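PDB 6QWT: genome polyprotein from Chicken sicinivirus JSY, which supplies, in the chain described here, the 3Dpol RNA-dependent RNA polymerase that probably copies the viral RNA genome in infected cells. Local coordinates for residues G28-T33 and C440-A445; D64-S69 and P242-K247; E93-T98 and A182-R187; D238-S243 and T357-T362; D419-L424 and P454-Y459. All coordinates share one frame; numbering follows the deposited sequence.

Interaction 1: residues G28-T33 and C440-A445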
# COMPACT_ATOMS: atom_id res chain seq x y z
N GLY A 28 24.34 -2.68 -17.31
CA GLY A 28 25.29 -1.58 -17.24
C GLY A 28 24.79 -0.22 -17.69
O GLY A 28 25.58 0.73 -17.72
N ALA A 29 23.50 -0.09 -18.02
CA ALA A 29 23.01 1.08 -18.76
C ALA A 29 23.17 2.37 -17.96
O ALA A 29 23.57 3.40 -18.52
CB ALA A 29 21.55 0.88 -19.15
N PHE A 30 22.85 2.35 -16.68
CA PHE A 30 22.89 3.53 -15.82
C PHE A 30 23.75 3.26 -14.61
O PHE A 30 23.98 2.10 -14.24
CB PHE A 30 21.47 3.94 -15.38
CG PHE A 30 20.53 4.18 -16.51
CD1 PHE A 30 20.44 5.43 -17.11
CD2 PHE A 30 19.73 3.15 -17.00
CE1 PHE A 30 19.57 5.65 -18.16
CE2 PHE A 30 18.86 3.37 -18.05
CZ PHE A 30 18.78 4.62 -18.63
N PRO A 31 24.27 4.31 -13.96
CA PRO A 31 24.98 4.11 -12.69
C PRO A 31 24.09 3.41 -11.67
O PRO A 31 22.95 3.82 -11.43
CB PRO A 31 25.33 5.54 -12.26
CG PRO A 31 25.40 6.31 -13.54
CD PRO A 31 24.36 5.70 -14.44
N VAL A 32 24.61 2.34 -11.08
CA VAL A 32 23.83 1.50 -10.18
C VAL A 32 23.70 2.22 -8.83
O VAL A 32 24.67 2.31 -8.08
CB VAL A 32 24.47 0.12 -10.02
CG1 VAL A 32 23.71 -0.70 -8.97
CG2 VAL A 32 24.49 -0.61 -11.35
N THR A 33 22.51 2.72 -8.54
CA THR A 33 22.20 3.32 -7.25
C THR A 33 21.28 2.44 -6.41
O THR A 33 20.94 2.83 -5.28
CB THR A 33 21.56 4.70 -7.43
OG1 THR A 33 20.22 4.55 -7.92
CG2 THR A 33 22.36 5.54 -8.40
N CYS A 440 15.16 4.86 -23.81
CA CYS A 440 15.12 3.72 -24.73
C CYS A 440 16.46 3.51 -25.41
O CYS A 440 16.93 2.37 -25.53
CB CYS A 440 14.03 3.93 -25.78
SG CYS A 440 12.33 4.01 -25.15
N ASP A 441 17.10 4.59 -25.87
CA ASP A 441 18.37 4.46 -26.58
C ASP A 441 19.47 3.95 -25.66
O ASP A 441 20.29 3.11 -26.07
CB ASP A 441 18.76 5.81 -27.20
CG ASP A 441 17.88 6.18 -28.39
OD1 ASP A 441 17.16 5.30 -28.90
OD2 ASP A 441 17.91 7.36 -28.80
N THR A 442 19.52 4.44 -24.42
CA THR A 442 20.54 3.98 -23.49
C THR A 442 20.35 2.51 -23.13
O THR A 442 21.32 1.74 -23.05
CB THR A 442 20.53 4.84 -22.23
OG1 THR A 442 20.70 6.21 -22.59
CG2 THR A 442 21.65 4.43 -21.28
N VAL A 443 19.10 2.09 -22.93
CA VAL A 443 18.82 0.70 -22.61
C VAL A 443 19.15 -0.20 -23.79
O VAL A 443 19.69 -1.30 -23.63
CB VAL A 443 17.35 0.55 -22.16
CG1 VAL A 443 16.93 -0.92 -22.16
CG2 VAL A 443 17.15 1.18 -20.79
N GLN A 444 18.85 0.26 -25.01
CA GLN A 444 19.08 -0.57 -26.19
C GLN A 444 20.57 -0.79 -26.43
O GLN A 444 20.98 -1.89 -26.82
CB GLN A 444 18.44 0.08 -27.42
CG GLN A 444 18.80 -0.59 -28.73
CD GLN A 444 17.63 -0.64 -29.69
OE1 GLN A 444 17.09 0.39 -30.07
NE2 GLN A 444 17.24 -1.85 -30.09
N ALA A 445 21.39 0.23 -26.21
CA ALA A 445 22.83 0.08 -26.44
C ALA A 445 23.43 -0.93 -25.48
O ALA A 445 24.28 -1.74 -25.88
CB ALA A 445 23.52 1.44 -26.32
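Phe30 meets Thr442 and Val443 of helix 433-449 with the far end of its ring. The two partners are told apart by where they stand around it. Thr442 brings its methyl over one face: CG2 lies 3.8 Å above the Phe30 ring plane, shifted toward the rim, and 4.2 Å from the ring centroid. The line to it makes 25° with the ring normal, which qualifies as a CH-pi contact. Val443 comes in near the ring plane, with its CG2 3.9 Å from CE2 of Phe30. The methyl of Thr442 can point this way because CG2 is anti to the backbone N, while OG1 bonds back to the carbonyl of Lys438 one turn earlier in the helix. By analogy with other picornaviral polymerases, segment 28-33 probably belongs to the N-terminal part of the fingers and helix 433-449 to the thumb, which would make this a fingers-to-thumb bridge, as in the closed right hand whose index-finger loop reaches the thumb. Ala29 widens the contact on the same side of the helix. Its carbonyl O is 3.5 Å from Thr442 CG2, and its CB is 4.1 Å from that methyl, so CG2 packs into the corner formed by the Phe30 ring and the Ala29 carbonyl. No hydrogen bond joins the two segments. Farther along the loop, the Gln407 side-chain amide bonds to Thr33 N and Pro31 O.

Interaction 2: residues D64-S69 and P242-K247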
# COMPACT_ATOMS: atom_id res chain seq x y z
N ASP A 64 -2.91 2.81 23.79
CA ASP A 64 -4.24 2.25 24.02
C ASP A 64 -5.30 3.30 24.28
O ASP A 64 -6.48 3.04 24.05
CB ASP A 64 -4.20 1.30 25.22
CG ASP A 64 -3.79 -0.10 24.84
OD1 ASP A 64 -4.35 -0.63 23.86
OD2 ASP A 64 -2.90 -0.67 25.51
N GLU A 65 -4.91 4.48 24.76
CA GLU A 65 -5.90 5.49 25.08
C GLU A 65 -5.88 6.63 24.07
O GLU A 65 -4.80 7.01 23.60
CB GLU A 65 -5.66 6.06 26.49
CG GLU A 65 -5.52 4.98 27.56
CD GLU A 65 -6.76 4.13 27.69
OE1 GLU A 65 -7.88 4.65 27.45
OE2 GLU A 65 -6.63 2.93 28.04
N PRO A 66 -7.03 7.17 23.71
CA PRO A 66 -7.06 8.24 22.71
C PRO A 66 -6.49 9.54 23.26
O PRO A 66 -6.72 9.90 24.41
CB PRO A 66 -8.55 8.38 22.37
CG PRO A 66 -9.24 7.93 23.61
CD PRO A 66 -8.38 6.83 24.19
N TRP A 67 -5.73 10.24 22.41
CA TRP A 67 -5.31 11.58 22.76
C TRP A 67 -6.48 12.54 22.57
O TRP A 67 -7.44 12.23 21.85
CB TRP A 67 -4.09 11.99 21.94
CG TRP A 67 -4.12 11.63 20.48
CD1 TRP A 67 -4.45 12.45 19.44
CD2 TRP A 67 -3.75 10.37 19.90
NE1 TRP A 67 -4.33 11.77 18.25
CE2 TRP A 67 -3.91 10.50 18.50
CE3 TRP A 67 -3.32 9.15 20.42
CZ2 TRP A 67 -3.64 9.45 17.63
CZ3 TRP A 67 -3.06 8.11 19.55
CH2 TRP A 67 -3.22 8.26 18.17
N PRO A 68 -6.44 13.71 23.22
CA PRO A 68 -7.65 14.57 23.28
C PRO A 68 -8.31 14.87 21.95
O PRO A 68 -9.54 15.02 21.90
CB PRO A 68 -7.12 15.84 23.95
CG PRO A 68 -6.05 15.36 24.84
CD PRO A 68 -5.38 14.23 24.10
N SER A 69 -7.54 14.98 20.86
CA SER A 69 -8.10 15.33 19.56
C SER A 69 -8.43 14.11 18.71
O SER A 69 -8.89 14.28 17.57
CB SER A 69 -7.14 16.25 18.81
OG SER A 69 -5.94 15.57 18.46
N PRO A 242 -1.19 3.18 16.34
CA PRO A 242 -1.67 2.71 17.64
C PRO A 242 -2.98 1.94 17.53
O PRO A 242 -3.81 2.19 16.65
CB PRO A 242 -1.85 4.01 18.43
CG PRO A 242 -2.09 5.04 17.41
CD PRO A 242 -1.32 4.64 16.19
N SER A 243 -3.14 0.99 18.46
CA SER A 243 -4.35 0.17 18.50
C SER A 243 -5.61 1.02 18.58
O SER A 243 -6.63 0.69 17.97
CB SER A 243 -4.29 -0.78 19.69
OG SER A 243 -3.53 -1.93 19.39
N VAL A 244 -5.55 2.13 19.32
CA VAL A 244 -6.75 2.90 19.63
C VAL A 244 -7.39 3.46 18.36
O VAL A 244 -8.62 3.58 18.29
CB VAL A 244 -6.41 4.00 20.65
CG1 VAL A 244 -5.43 5.01 20.06
CG2 VAL A 244 -7.68 4.68 21.16
N VAL A 245 -6.59 3.78 17.34
CA VAL A 245 -7.15 4.31 16.11
C VAL A 245 -7.96 3.24 15.38
O VAL A 245 -9.10 3.49 14.94
CB VAL A 245 -6.04 4.89 15.21
CG1 VAL A 245 -6.64 5.44 13.92
CG2 VAL A 245 -5.27 5.97 15.94
N PHE A 246 -7.40 2.04 15.25
CA PHE A 246 -8.13 0.93 14.63
C PHE A 246 -9.39 0.60 15.41
O PHE A 246 -10.44 0.34 14.82
CB PHE A 246 -7.23 -0.30 14.52
CG PHE A 246 -6.40 -0.35 13.28
CD1 PHE A 246 -7.00 -0.38 12.03
CD2 PHE A 246 -5.02 -0.37 13.35
CE1 PHE A 246 -6.24 -0.43 10.88
CE2 PHE A 246 -4.25 -0.43 12.21
CZ PHE A 246 -4.86 -0.45 10.97
N LYS A 247 -9.29 0.58 16.74
CA LYS A 247 -10.45 0.26 17.57
C LYS A 247 -11.58 1.26 17.35
O LYS A 247 -12.75 0.86 17.21
CB LYS A 247 -10.03 0.22 19.04
CG LYS A 247 -11.07 -0.38 19.97
CD LYS A 247 -10.79 0.01 21.42
CE LYS A 247 -11.69 1.16 21.87
NZ LYS A 247 -11.01 2.10 22.80
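Trp67 pushes the six-membered side of its indole against the first turn of helix 243-256, where three side chains receive it. Pro242 stands at the indole edge, in the ring plane, with its CG 3.5 Å from CH2 of Trp67, and the two side chains cross at about a right angle. Val245 CG2 is 3.8 Å from the same CH2, and Val244 CG1 is 3.9 Å from Trp67 CZ3, both approaching obliquely. The second branch of Val244 serves the preceding residues: CG2, anti to the backbone N, is 3.5 Å from Asp64 O and 3.8 Å from Pro66 CD. Val244 CG1, with chi1 at 64°, lies between its own N and carbonyl carbon and faces the indole.

One shell out, polar bonds fix these groups. Trp67 NE1 bonds to Ser314 OG, and Asp64 OD2 forms a salt bridge with Lys290. Asp62 OD1 takes the backbone N-H of Ser243 at the start of the helix.

The contact seats an N-terminal loop on the helix that probably follows motif A of the polymerase. Around it, Leu70 of helix 70-81 touches both valines, helix 298-316 supplies Ser314 and Val307, and Tyr276 of helix 267-276 packs against Ser243.

Interaction 3: residues E93-T98 and A182-R187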
# COMPACT_ATOMS: atom_id res chain seq x y z
N GLU A 93 -19.43 -13.65 -4.18
CA GLU A 93 -19.03 -12.32 -4.65
C GLU A 93 -17.64 -11.96 -4.15
O GLU A 93 -16.84 -11.38 -4.89
CB GLU A 93 -20.05 -11.27 -4.20
CG GLU A 93 -21.25 -11.14 -5.12
CD GLU A 93 -22.34 -10.26 -4.55
OE1 GLU A 93 -22.50 -10.24 -3.31
OE2 GLU A 93 -23.04 -9.59 -5.33
N ALA A 94 -17.33 -12.29 -2.89
CA ALA A 94 -16.01 -11.99 -2.36
C ALA A 94 -14.92 -12.75 -3.10
O ALA A 94 -13.79 -12.27 -3.20
CB ALA A 94 -15.96 -12.31 -0.86
N ILE A 95 -15.24 -13.93 -3.64
CA ILE A 95 -14.26 -14.72 -4.37
C ILE A 95 -14.14 -14.24 -5.81
O ILE A 95 -13.04 -13.98 -6.30
CB ILE A 95 -14.62 -16.21 -4.30
CG1 ILE A 95 -14.44 -16.74 -2.88
CG2 ILE A 95 -13.78 -17.01 -5.29
CD1 ILE A 95 -15.05 -18.11 -2.66
N ASN A 96 -15.28 -14.09 -6.50
CA ASN A 96 -15.28 -13.84 -7.94
C ASN A 96 -15.43 -12.37 -8.31
O ASN A 96 -15.10 -12.01 -9.44
CB ASN A 96 -16.40 -14.65 -8.60
CG ASN A 96 -16.20 -16.14 -8.45
OD1 ASN A 96 -15.38 -16.74 -9.15
ND2 ASN A 96 -16.95 -16.75 -7.54
N GLY A 97 -15.93 -11.53 -7.42
CA GLY A 97 -16.00 -10.11 -7.67
C GLY A 97 -17.41 -9.63 -7.97
O GLY A 97 -18.37 -10.41 -8.07
N THR A 98 -17.53 -8.31 -8.10
CA THR A 98 -18.78 -7.63 -8.39
C THR A 98 -18.51 -6.59 -9.47
O THR A 98 -17.35 -6.41 -9.86
CB THR A 98 -19.35 -6.96 -7.13
OG1 THR A 98 -18.62 -5.76 -6.84
CG2 THR A 98 -19.30 -7.90 -5.92
N ALA A 182 -8.98 -16.03 5.71
CA ALA A 182 -9.14 -14.74 6.37
C ALA A 182 -9.38 -13.62 5.37
O ALA A 182 -10.07 -12.64 5.68
CB ALA A 182 -7.91 -14.42 7.22
N ILE A 183 -8.83 -13.75 4.16
CA ILE A 183 -9.03 -12.72 3.15
C ILE A 183 -10.46 -12.74 2.63
O ILE A 183 -11.09 -11.69 2.47
CB ILE A 183 -8.00 -12.90 2.01
CG1 ILE A 183 -6.67 -12.24 2.40
CG2 ILE A 183 -8.52 -12.32 0.71
CD1 ILE A 183 -5.47 -12.90 1.79
N ILE A 184 -11.00 -13.93 2.38
CA ILE A 184 -12.37 -14.03 1.87
C ILE A 184 -13.37 -13.57 2.93
O ILE A 184 -14.35 -12.88 2.62
CB ILE A 184 -12.65 -15.47 1.39
CG1 ILE A 184 -11.77 -15.79 0.18
CG2 ILE A 184 -14.11 -15.63 1.03
CD1 ILE A 184 -11.83 -17.24 -0.25
N ALA A 185 -13.14 -13.94 4.19
CA ALA A 185 -14.00 -13.44 5.26
C ALA A 185 -13.93 -11.93 5.37
O ALA A 185 -14.95 -11.26 5.59
CB ALA A 185 -13.62 -14.09 6.59
N GLY A 186 -12.73 -11.36 5.20
CA GLY A 186 -12.60 -9.91 5.25
C GLY A 186 -13.27 -9.22 4.08
O GLY A 186 -13.88 -8.16 4.24
N ARG A 187 -13.15 -9.81 2.89
CA ARG A 187 -13.86 -9.26 1.73
C ARG A 187 -15.36 -9.43 1.85
O ARG A 187 -16.11 -8.70 1.19
CB ARG A 187 -13.36 -9.92 0.44
CG ARG A 187 -11.89 -9.68 0.15
CD ARG A 187 -11.44 -10.44 -1.09
NE ARG A 187 -11.08 -9.52 -2.17
CZ ARG A 187 -11.72 -9.44 -3.33
NH1 ARG A 187 -12.76 -10.22 -3.57
NH2 ARG A 187 -11.33 -8.56 -4.24
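Ile95 and Ile184 make an apolar contact between helices 91-96 and 180-189, crossing obliquely with Ile95 CG1 3.7 Å from Ile184 CD1. Ala94 contributes the most buried surface: its CB faces the other helix and lies 3.8 Å from Arg187 CB and 4.2 Å from Ile184 CG2. The small residue lets the backbones close to 5.4 Å between the CA atoms of Ala94 and Arg187.

Polar contact comes from Arg187. Its CG is anti to the carbonyl carbon, but the chain bends at chi3 (114°), and the guanidinium meets Ala94 O near its own plane. NH1 is modelled as donor to that oxygen at 2.3 Å with an N-H...O angle of 125°; so short a separation makes the detail of this bond doubtful. NH2 donates to Asp102 O, so the group appears to address two backbone carbonyls, in what are probably the fingers. Phe124 touches both isoleucines from strand 124-126.

Ala94 lies in the last turn of its helix, and Gly97, with phi at 106°, has already left helical geometry. The contact therefore brings a cationic group to a helix C-terminal end, which would probably be favourable to its dipole, with an apolar patch packed beside it.

Interaction 4: residues D238-S243 and T357-T362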
# COMPACT_ATOMS: atom_id res chain seq x y z
N ASP A 238 3.70 1.01 9.46
CA ASP A 238 3.05 -0.25 9.77
C ASP A 238 3.33 -0.75 11.18
O ASP A 238 2.65 -1.67 11.65
CB ASP A 238 3.47 -1.32 8.75
CG ASP A 238 3.18 -0.89 7.33
OD1 ASP A 238 2.02 -0.55 7.03
OD2 ASP A 238 4.12 -0.90 6.50
N SER A 239 4.31 -0.16 11.88
CA SER A 239 4.58 -0.51 13.26
C SER A 239 4.08 0.54 14.25
O SER A 239 3.74 0.19 15.39
CB SER A 239 6.09 -0.71 13.48
OG SER A 239 6.54 -1.87 12.81
N THR A 240 4.00 1.80 13.85
CA THR A 240 3.71 2.89 14.77
C THR A 240 2.23 3.21 14.90
O THR A 240 1.86 4.01 15.77
CB THR A 240 4.46 4.16 14.33
OG1 THR A 240 4.18 4.41 12.95
CG2 THR A 240 5.96 3.98 14.51
N ILE A 241 1.37 2.61 14.08
CA ILE A 241 -0.07 2.88 14.17
C ILE A 241 -0.58 2.34 15.51
O ILE A 241 -0.41 1.15 15.80
CB ILE A 241 -0.84 2.25 13.00
CG1 ILE A 241 -0.61 3.05 11.72
CG2 ILE A 241 -2.32 2.19 13.33
CD1 ILE A 241 -1.00 2.30 10.47
N PRO A 242 -1.19 3.18 16.34
CA PRO A 242 -1.67 2.71 17.64
C PRO A 242 -2.98 1.94 17.53
O PRO A 242 -3.81 2.19 16.65
CB PRO A 242 -1.85 4.01 18.43
CG PRO A 242 -2.09 5.04 17.41
CD PRO A 242 -1.32 4.64 16.19
N SER A 243 -3.14 0.99 18.46
CA SER A 243 -4.35 0.17 18.50
C SER A 243 -5.61 1.02 18.58
O SER A 243 -6.63 0.69 17.97
CB SER A 243 -4.29 -0.78 19.69
OG SER A 243 -3.53 -1.93 19.39
N THR A 357 2.02 10.85 19.76
CA THR A 357 1.95 9.55 19.11
C THR A 357 3.33 8.92 18.98
O THR A 357 4.31 9.46 19.50
CB THR A 357 1.31 9.66 17.72
OG1 THR A 357 2.25 10.24 16.81
CG2 THR A 357 0.05 10.52 17.75
N ASN A 358 3.40 7.79 18.29
CA ASN A 358 4.66 7.16 17.92
C ASN A 358 5.03 7.40 16.46
O ASN A 358 6.03 6.86 15.99
CB ASN A 358 4.60 5.65 18.20
CG ASN A 358 4.51 5.34 19.69
OD1 ASN A 358 5.12 6.02 20.52
ND2 ASN A 358 3.75 4.30 20.02
N TYR A 359 4.24 8.19 15.74
CA TYR A 359 4.51 8.47 14.34
C TYR A 359 5.76 9.34 14.20
O TYR A 359 5.93 10.33 14.92
CB TYR A 359 3.33 9.19 13.69
CG TYR A 359 2.05 8.39 13.59
CD1 TYR A 359 2.05 7.09 13.12
CD2 TYR A 359 0.83 8.96 13.94
CE1 TYR A 359 0.86 6.37 13.01
CE2 TYR A 359 -0.35 8.26 13.84
CZ TYR A 359 -0.33 6.96 13.37
OH TYR A 359 -1.52 6.28 13.28
N LYS A 360 6.63 8.96 13.27
CA LYS A 360 7.78 9.78 12.87
C LYS A 360 7.58 10.12 11.40
O LYS A 360 7.64 9.24 10.54
CB LYS A 360 9.10 9.04 13.09
CG LYS A 360 9.41 8.70 14.54
CD LYS A 360 10.67 7.84 14.63
CE LYS A 360 10.96 7.40 16.06
NZ LYS A 360 11.47 5.99 16.14
N VAL A 361 7.35 11.39 11.10
CA VAL A 361 6.95 11.82 9.77
C VAL A 361 8.07 12.63 9.14
O VAL A 361 8.79 13.37 9.83
CB VAL A 361 5.63 12.60 9.82
CG1 VAL A 361 5.86 14.07 10.11
CG2 VAL A 361 4.87 12.41 8.54
N THR A 362 8.25 12.47 7.82
CA THR A 362 9.37 13.05 7.08
C THR A 362 8.92 13.51 5.70
O THR A 362 7.83 13.13 5.24
CB THR A 362 10.51 12.03 6.93
OG1 THR A 362 10.02 10.86 6.28
CG2 THR A 362 11.11 11.66 8.29
O HOH W 1 1.66 6.52 16.39
O HOH W 2 1.77 3.28 18.22
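Thr240 and Asn358 are joined through a pair of waters that share one acceptor. Both waters donate to Thr240 O, each at 2.6 Å from that oxygen; water 1 then accepts from Asn358 N, while water 2 accepts from Asn358 ND2. Water 1 is also placed over the centre of the Tyr359 ring, with its oxygen 3.2 Å above the plane, so the aromatic face forms one wall of the bridge.

Direct contact surrounds the waters. Thr240 CG2 is 3.2 Å from Asn358 O, and Thr240 OG1 lies at the ring edge, 3.4 Å from Tyr359 CD1. With chi1 at 52°, that OG1 sits between N and the carbonyl carbon and bonds to Asn236 O. The phenol end reaches the next two residues, Ile241 and Pro242: Tyr359 OH is 3.3 Å from Pro242 CD, and Ile241 CG1 is in the ring plane, 3.9 Å from CE1 of Tyr359. Ser311 OG is the hydrogen-bond partner of this buried hydroxyl.

The turn carrying Tyr359 is set by Thr357: its OG1 accepts the N-H of Tyr359 at 3.1 Å (153°), an ST turn.

Strand 360-362 pairs beside strand 230-235 through Lys360 and Ser235. In the palm of the polymerase fold, the contact probably joins the end of motif A to the motif D region. Segment 238-243 begins with Asp238, which with Asp233 matches the two aspartates of motif A in this family.

Interaction 5: residues D419-L424 and P454-Y459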
# COMPACT_ATOMS: atom_id res chain seq x y z
N ASP A 419 9.10 -8.45 -21.21
CA ASP A 419 8.00 -8.06 -20.34
C ASP A 419 8.42 -6.98 -19.35
O ASP A 419 7.60 -6.12 -18.99
CB ASP A 419 7.45 -9.28 -19.60
CG ASP A 419 6.81 -10.29 -20.53
OD1 ASP A 419 6.23 -11.28 -20.04
OD2 ASP A 419 6.88 -10.09 -21.77
N VAL A 420 9.67 -7.01 -18.90
CA VAL A 420 10.17 -5.95 -18.02
C VAL A 420 10.25 -4.63 -18.77
O VAL A 420 9.86 -3.58 -18.24
CB VAL A 420 11.53 -6.36 -17.42
CG1 VAL A 420 12.15 -5.20 -16.65
CG2 VAL A 420 11.37 -7.58 -16.52
N ILE A 421 10.76 -4.66 -20.00
CA ILE A 421 10.88 -3.44 -20.80
C ILE A 421 9.50 -2.87 -21.11
O ILE A 421 9.29 -1.65 -21.02
CB ILE A 421 11.67 -3.73 -22.09
CG1 ILE A 421 13.17 -3.76 -21.80
CG2 ILE A 421 11.36 -2.71 -23.17
CD1 ILE A 421 13.86 -4.85 -22.52
N THR A 422 8.55 -3.73 -21.48
CA THR A 422 7.22 -3.25 -21.85
C THR A 422 6.54 -2.54 -20.68
O THR A 422 5.95 -1.47 -20.86
CB THR A 422 6.37 -4.42 -22.34
OG1 THR A 422 6.94 -4.94 -23.55
CG2 THR A 422 4.95 -3.96 -22.62
N SER A 423 6.62 -3.11 -19.47
CA SER A 423 5.91 -2.52 -18.34
C SER A 423 6.54 -1.21 -17.90
O SER A 423 5.85 -0.35 -17.34
CB SER A 423 5.85 -3.52 -17.18
OG SER A 423 7.14 -4.03 -16.89
N LEU A 424 7.85 -1.03 -18.12
CA LEU A 424 8.49 0.23 -17.78
C LEU A 424 8.22 1.32 -18.82
O LEU A 424 8.28 2.51 -18.47
CB LEU A 424 10.00 0.03 -17.62
CG LEU A 424 10.39 -0.89 -16.45
CD1 LEU A 424 11.89 -1.14 -16.43
CD2 LEU A 424 9.93 -0.33 -15.11
N PRO A 454 15.86 -5.36 -27.44
CA PRO A 454 14.59 -4.88 -26.87
C PRO A 454 13.75 -4.16 -27.91
O PRO A 454 14.26 -3.51 -28.82
CB PRO A 454 15.04 -3.91 -25.77
CG PRO A 454 16.36 -3.42 -26.25
CD PRO A 454 17.01 -4.57 -26.97
N ILE A 455 12.43 -4.30 -27.76
CA ILE A 455 11.45 -3.61 -28.58
C ILE A 455 10.65 -2.69 -27.66
O ILE A 455 10.04 -3.16 -26.70
CB ILE A 455 10.52 -4.58 -29.33
CG1 ILE A 455 11.33 -5.48 -30.27
CG2 ILE A 455 9.45 -3.82 -30.09
CD1 ILE A 455 11.85 -4.79 -31.51
N PHE A 456 10.67 -1.40 -27.95
CA PHE A 456 9.98 -0.41 -27.13
C PHE A 456 8.66 -0.01 -27.78
O PHE A 456 8.58 0.16 -29.00
CB PHE A 456 10.86 0.83 -26.93
CG PHE A 456 12.19 0.54 -26.30
CD1 PHE A 456 12.33 0.52 -24.92
CD2 PHE A 456 13.31 0.28 -27.08
CE1 PHE A 456 13.56 0.25 -24.33
CE2 PHE A 456 14.54 0.01 -26.51
CZ PHE A 456 14.66 -0.01 -25.13
N ILE A 457 7.63 0.12 -26.95
CA ILE A 457 6.35 0.64 -27.45
C ILE A 457 6.56 2.05 -27.99
O ILE A 457 7.13 2.90 -27.28
CB ILE A 457 5.30 0.64 -26.32
CG1 ILE A 457 5.20 -0.74 -25.67
CG2 ILE A 457 3.94 1.08 -26.86
CD1 ILE A 457 4.41 -0.75 -24.38
N PRO A 458 6.14 2.35 -29.22
CA PRO A 458 6.39 3.69 -29.77
C PRO A 458 5.68 4.76 -28.95
O PRO A 458 4.59 4.54 -28.41
CB PRO A 458 5.82 3.60 -31.19
CG PRO A 458 5.74 2.13 -31.49
CD PRO A 458 5.45 1.47 -30.18
N TYR A 459 6.32 5.92 -28.85
CA TYR A 459 5.76 7.01 -28.06
C TYR A 459 4.36 7.40 -28.54
O TYR A 459 3.49 7.72 -27.72
CB TYR A 459 6.68 8.23 -28.09
CG TYR A 459 6.09 9.42 -27.36
CD1 TYR A 459 6.25 9.58 -25.99
CD2 TYR A 459 5.36 10.39 -28.05
CE1 TYR A 459 5.70 10.65 -25.32
CE2 TYR A 459 4.81 11.47 -27.39
CZ TYR A 459 4.98 11.59 -26.03
OH TYR A 459 4.43 12.67 -25.37
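Ile421 and Thr422, on adjacent positions of helix 417-428, make an apolar helix-to-loop contact with residues 454-457, inside what is probably the C-terminal thumb of the polymerase. The loop has no regular structure here and shares no hydrogen bond with the segment 419-424; the evidence for the contact is side-chain geometry. Ile421 sends its two branches to different parts of the loop. CD1 reaches Pro454 CB at 3.6 Å, a position reached through a chi2 of 139°, away from a fully staggered value. CG2, anti to the backbone N, takes the other direction and meets Phe456 CD1 at 3.8 Å, approaching the ring obliquely; it also stands 3.8 Å from Ile455 O. One isoleucine thus spans three consecutive loop residues.

Thr422 carries the second half. Its methyl CG2 is 3.7 Å from Ile457 CD1, the two side chains crossing at about a right angle, and that CD1 also stands 3.9 Å from Thr422 O. The hydroxyl is turned elsewhere: OG1 is anti to the carbonyl carbon and bonds to Gln418 NE2. The same amide nitrogen bonds to Ile455 O, so Gln418 links helix and loop in a polar way next to the apolar contact.

Beyond the segments, Phe456 touches two helices, at Cys425 of helix 417-428 and Cys440 of helix 433-449. Pro454 rests on Cys447, Tyr436 OH bonds to Ile457 O, and Pro458 stands at the N-cap position of helix 459-469, so the loop contacts helices 417-428 and 433-449 and leads into helix 459-469.

Interactions 1 and 5 meet at the probable thumb: their centres are 14 Å apart, and Phe456 CZ approaches Cys440 O at 3.3 Å, so the helix that receives the N-terminal loop is also touched by the loop of interaction 5. Interactions 2 and 4 adjoin at the probable palm, with centres 11 Å apart; they share Pro242 and Ser243, and Trp67 CZ2 is 3.8 Å from Thr357 CG2. Interaction 4 begins with Asp238, in what is probably motif A of the catalytic region. Interaction 3 stands apart, probably in the fingers, with its centre about 29 Å from those of interactions 2 and 4. Interactions 1 and 2 lie about 48 Å apart between centres.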